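Local coordinates for protein esterase E25 (Uncultured bacterium, PDB 4Q05) that probably hydrolyses carboxylic esters as a dimeric alpha/beta hydrolase of the bacterial hormone-sensitive lipase family, at residues L230-P235 / V309-K314; S240-S245 / P283-L288. All blocks are in the same frame, centred on the assembly; numbering follows the deposited sequence.

Interaction 1 sets helix 305-317 beside inner strand 229-235; interaction 2 brings the loop following that strand up to the turn at residues 283-288. Their centres lie about 10 Å apart, and the helix physically joins them. Lys314 NZ reaches the carbonyl oxygens of the turn, at 2.7 Å from Leu284 O and 2.8 Å from Gly286 O, both probable hydrogen bonds. Arg310 forms a salt bridge through NH1 with Asp238, in the connection between the two sites. Interaction 1 also carries the sodium ion and lies near the probable nucleophile elbow around Ser206. Both contacts have residues within reach of the second subunit.

Interaction 1 (L230-P235 / V309-K314); sequences LFLGTP and VRTHIK. With NA (sodium ion), chain C.
Thr311 meets Leu232 and Pro235 on one side of helix 305-317, while the next residue, His312, binds a sodium ion at the border with the second subunit. The contact itself is slight: 76 Å² is buried in total, and no hydrogen bond crosses it. Thr311 CG2 approaches Leu232 CD1 at 4.2 Å, the two side chains running roughly perpendicular. The Pro235 ring offers CG to Thr311 OG1 at a looser 4.5 Å. With chi1 at -63°, Thr311 keeps OG1 beside its own backbone N, where it hydrogen-bonds Ala307 O one helical turn back, and puts CG2 anti to that N, facing the strand. Met213 of helix 206-221 touches both Leu232 and Thr311, so the methyl contact belongs to the layered core of the alpha/beta hydrolase sandwich. Beyond Leu232 the chain turns a corner, and Thr234 OG1 hydrogen-bonds Asp302 and His332, an arrangement consistent with a place next to the active site.

At the sodium site, CG of His312 stands anti to the backbone N (chi1 172°), and ND1 lies 2.8 Å from the ion. Val326 O of the second subunit is the other protein ligand. Aliphatic groups crowd round the ion: Ile313 CG1 and CD1 are each 3.5 Å from it, and Val309 CB is 3.7 Å away. The opposite ring nitrogen, NE2, hydrogen-bonds Ala322 O of the same chain, which fixes the ring's rotation. Because a carbonyl can only accept, NE2 should carry the proton, leaving ND1 unprotonated toward the sodium ion, which stands tilted out of the ring plane by about 26°; the imidazole is therefore probably a neutral ligand of an ion shared with the second subunit, separate from the nonpolar contact made by Thr311.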
# COMPACT_ATOMS: atom_id res chain seq x y z
N LEU A 230 -1.61 -6.01 -16.85
CA LEU A 230 -1.35 -7.14 -15.97
C LEU A 230 -2.12 -6.95 -14.69
O LEU A 230 -2.33 -5.82 -14.25
CB LEU A 230 0.13 -7.22 -15.61
CG LEU A 230 1.13 -7.32 -16.75
CD1 LEU A 230 2.51 -7.53 -16.14
CD2 LEU A 230 0.76 -8.47 -17.70
N PHE A 231 -2.55 -8.06 -14.11
CA PHE A 231 -3.12 -8.07 -12.77
C PHE A 231 -2.22 -8.90 -11.86
O PHE A 231 -1.97 -10.08 -12.14
CB PHE A 231 -4.51 -8.69 -12.82
CG PHE A 231 -5.12 -8.90 -11.47
CD1 PHE A 231 -5.62 -7.83 -10.76
CD2 PHE A 231 -5.18 -10.17 -10.91
CE1 PHE A 231 -6.18 -8.01 -9.50
CE2 PHE A 231 -5.74 -10.37 -9.67
CZ PHE A 231 -6.24 -9.29 -8.96
N LEU A 232 -1.70 -8.28 -10.80
CA LEU A 232 -0.88 -9.01 -9.83
C LEU A 232 -1.48 -8.88 -8.43
O LEU A 232 -1.23 -7.89 -7.71
CB LEU A 232 0.55 -8.48 -9.83
CG LEU A 232 1.27 -8.49 -11.17
CD1 LEU A 232 2.64 -7.87 -11.00
CD2 LEU A 232 1.40 -9.92 -11.70
N GLY A 233 -2.28 -9.84 -8.03
CA GLY A 233 -2.84 -9.89 -6.72
C GLY A 233 -1.91 -10.68 -5.86
O GLY A 233 -1.51 -11.72 -6.27
N THR A 234 -1.58 -10.14 -4.70
CA THR A 234 -0.69 -10.73 -3.72
C THR A 234 0.39 -11.62 -4.37
O THR A 234 0.47 -12.78 -4.14
CB THR A 234 -1.48 -11.43 -2.59
OG1 THR A 234 -0.60 -11.91 -1.60
CG2 THR A 234 -2.31 -12.55 -3.12
N PRO A 235 1.22 -10.95 -5.28
CA PRO A 235 2.08 -11.82 -6.07
C PRO A 235 3.20 -12.49 -5.28
O PRO A 235 3.70 -11.92 -4.36
CB PRO A 235 2.66 -10.89 -7.10
CG PRO A 235 2.76 -9.60 -6.44
CD PRO A 235 1.48 -9.51 -5.78
N VAL A 309 4.16 -4.62 -2.54
CA VAL A 309 4.49 -3.20 -2.59
C VAL A 309 5.90 -3.01 -3.13
O VAL A 309 6.20 -2.01 -3.77
CB VAL A 309 4.30 -2.50 -1.23
CG1 VAL A 309 2.86 -2.69 -0.73
CG2 VAL A 309 5.30 -2.98 -0.19
N ARG A 310 6.77 -3.99 -2.88
CA ARG A 310 8.11 -3.98 -3.45
C ARG A 310 7.99 -4.08 -4.95
O ARG A 310 8.71 -3.41 -5.68
CB ARG A 310 8.97 -5.12 -2.91
CG ARG A 310 9.46 -4.89 -1.48
CD ARG A 310 10.12 -6.14 -0.94
NE ARG A 310 11.30 -6.49 -1.71
CZ ARG A 310 11.86 -7.69 -1.75
NH1 ARG A 310 11.34 -8.69 -1.06
NH2 ARG A 310 12.94 -7.90 -2.49
N THR A 311 7.06 -4.89 -5.43
CA THR A 311 6.88 -5.03 -6.87
C THR A 311 6.29 -3.75 -7.46
O THR A 311 6.73 -3.27 -8.50
CB THR A 311 6.00 -6.23 -7.24
OG1 THR A 311 6.64 -7.45 -6.81
CG2 THR A 311 5.79 -6.27 -8.74
N HIS A 312 5.29 -3.20 -6.79
CA HIS A 312 4.66 -1.97 -7.24
C HIS A 312 5.71 -0.87 -7.36
O HIS A 312 5.73 -0.12 -8.34
CB HIS A 312 3.57 -1.51 -6.25
CG HIS A 312 3.03 -0.15 -6.55
ND1 HIS A 312 3.35 0.96 -5.81
CD2 HIS A 312 2.21 0.28 -7.54
CE1 HIS A 312 2.74 2.02 -6.31
NE2 HIS A 312 2.04 1.64 -7.37
N ILE A 313 6.57 -0.77 -6.36
CA ILE A 313 7.57 0.29 -6.33
C ILE A 313 8.58 0.05 -7.44
O ILE A 313 8.94 0.98 -8.15
CB ILE A 313 8.26 0.39 -4.95
CG1 ILE A 313 7.28 0.95 -3.91
CG2 ILE A 313 9.50 1.31 -5.02
CD1 ILE A 313 6.72 2.36 -4.28
N LYS A 314 9.01 -1.19 -7.61
CA LYS A 314 10.00 -1.48 -8.66
C LYS A 314 9.42 -1.17 -10.04
O LYS A 314 10.10 -0.64 -10.92
CB LYS A 314 10.53 -2.92 -8.58
CG LYS A 314 11.70 -3.18 -9.58
CD LYS A 314 12.40 -4.51 -9.32
CE LYS A 314 13.62 -4.66 -10.24
NZ LYS A 314 14.40 -5.89 -9.95
NA NA C . 3.93 0.63 -3.14

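Interaction 2 (S240-S245 / P283-L288); sequences SKTGDS and PLYGDL
Tyr285 lays its phenol end against Ser240 and Thr242, joining two loops of the alpha/beta hydrolase fold: one following strand 229-235, the other a 3-10 turn ahead of strand 294-299. The closer part is confined to a single atom. Tyr285 OH lies 3.9 Å from Ser240 OG, which sits at the ring edge near its plane, and 4.0 Å from each of Thr242 CB, OG1 and CG2. Neither approach is a hydrogen bond, and only 74 Å² is buried between the segments. The polar link is indirect: Ser240 OG bonds Asp238 OD1, while Tyr285 OH makes weak hydrogen bonds to Asp238 OD2 and Arg310 NH2. Lys277 packs on all three touching residues.

Further out the arrangement loosens. Tyr285 is partly exposed and touches a crystal neighbour; Gly286 is partly exposed and Asp287 exposed, and Lys241, the centre of an inverse gamma turn, forms a salt bridge through NZ with Asp260. At the buried end, a chi1 of 66° sets Ser240 OG between its backbone N and carbonyl carbon, where Thr242 OG1 comes within 2.7 Å, a hydrogen-bond distance although the proton's choice of acceptor is unsettled.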
# COMPACT_ATOMS: atom_id res chain seq x y z
N SER A 240 12.12 -15.91 -1.60
CA SER A 240 13.07 -16.03 -0.50
C SER A 240 12.35 -15.41 0.68
O SER A 240 11.34 -14.73 0.50
CB SER A 240 14.37 -15.27 -0.80
OG SER A 240 14.15 -13.87 -0.87
N LYS A 241 12.86 -15.62 1.88
CA LYS A 241 12.22 -15.03 3.03
C LYS A 241 12.74 -13.61 3.20
O LYS A 241 13.37 -13.25 4.20
CB LYS A 241 12.43 -15.87 4.30
CG LYS A 241 11.36 -15.60 5.34
CD LYS A 241 11.52 -16.45 6.58
CE LYS A 241 10.47 -16.07 7.63
NZ LYS A 241 10.66 -16.86 8.88
N THR A 242 12.46 -12.80 2.18
CA THR A 242 12.85 -11.41 2.19
C THR A 242 11.58 -10.60 2.03
O THR A 242 10.84 -10.79 1.07
CB THR A 242 13.78 -11.10 1.01
OG1 THR A 242 14.87 -12.04 1.00
CG2 THR A 242 14.31 -9.67 1.10
N GLY A 243 11.33 -9.71 2.99
CA GLY A 243 10.14 -8.89 2.99
C GLY A 243 9.62 -8.75 4.41
O GLY A 243 9.35 -9.75 5.07
N ASP A 244 9.51 -7.51 4.87
CA ASP A 244 8.99 -7.22 6.20
C ASP A 244 7.77 -8.07 6.56
O ASP A 244 7.68 -8.61 7.65
CB ASP A 244 8.61 -5.74 6.30
CG ASP A 244 9.76 -4.85 6.76
OD1 ASP A 244 10.87 -5.37 6.97
OD2 ASP A 244 9.54 -3.63 6.91
N SER A 245 6.82 -8.16 5.63
CA SER A 245 5.55 -8.80 5.95
C SER A 245 5.71 -10.28 6.29
O SER A 245 4.93 -10.83 7.06
CB SER A 245 4.52 -8.60 4.82
OG SER A 245 4.98 -9.12 3.57
N PRO A 283 10.70 -13.40 -9.53
CA PRO A 283 10.79 -12.48 -10.66
C PRO A 283 10.98 -11.01 -10.27
O PRO A 283 11.39 -10.22 -11.12
CB PRO A 283 9.45 -12.66 -11.39
CG PRO A 283 8.90 -13.92 -10.92
CD PRO A 283 9.47 -14.21 -9.56
N LEU A 284 10.67 -10.64 -9.02
CA LEU A 284 10.93 -9.28 -8.54
C LEU A 284 12.39 -8.90 -8.78
O LEU A 284 12.71 -7.73 -9.00
CB LEU A 284 10.62 -9.18 -7.04
CG LEU A 284 10.94 -7.84 -6.38
CD1 LEU A 284 10.22 -6.70 -7.12
CD2 LEU A 284 10.54 -7.87 -4.92
N TYR A 285 13.28 -9.90 -8.72
CA TYR A 285 14.71 -9.65 -8.91
C TYR A 285 15.09 -9.45 -10.36
O TYR A 285 16.20 -9.01 -10.66
CB TYR A 285 15.54 -10.78 -8.29
CG TYR A 285 15.45 -10.75 -6.80
CD1 TYR A 285 16.08 -9.74 -6.08
CD2 TYR A 285 14.70 -11.67 -6.10
CE1 TYR A 285 15.99 -9.67 -4.72
CE2 TYR A 285 14.59 -11.61 -4.73
CZ TYR A 285 15.24 -10.61 -4.05
OH TYR A 285 15.14 -10.53 -2.69
N GLY A 286 14.17 -9.76 -11.26
CA GLY A 286 14.44 -9.56 -12.67
C GLY A 286 14.10 -8.14 -13.08
O GLY A 286 13.64 -7.33 -12.27
N ASP A 287 14.31 -7.85 -14.36
CA ASP A 287 14.04 -6.54 -14.92
C ASP A 287 12.54 -6.34 -15.11
O ASP A 287 11.86 -7.22 -15.63
CB ASP A 287 14.73 -6.41 -16.28
CG ASP A 287 14.89 -4.96 -16.74
OD1 ASP A 287 14.25 -4.05 -16.16
OD2 ASP A 287 15.67 -4.74 -17.69
N LEU A 288 12.02 -5.19 -14.70
CA LEU A 288 10.60 -4.88 -14.86
C LEU A 288 10.36 -3.75 -15.86
O LEU A 288 9.22 -3.35 -16.09
CB LEU A 288 9.97 -4.55 -13.51
CG LEU A 288 10.09 -5.65 -12.46
CD1 LEU A 288 9.31 -5.29 -11.19
CD2 LEU A 288 9.59 -6.96 -13.02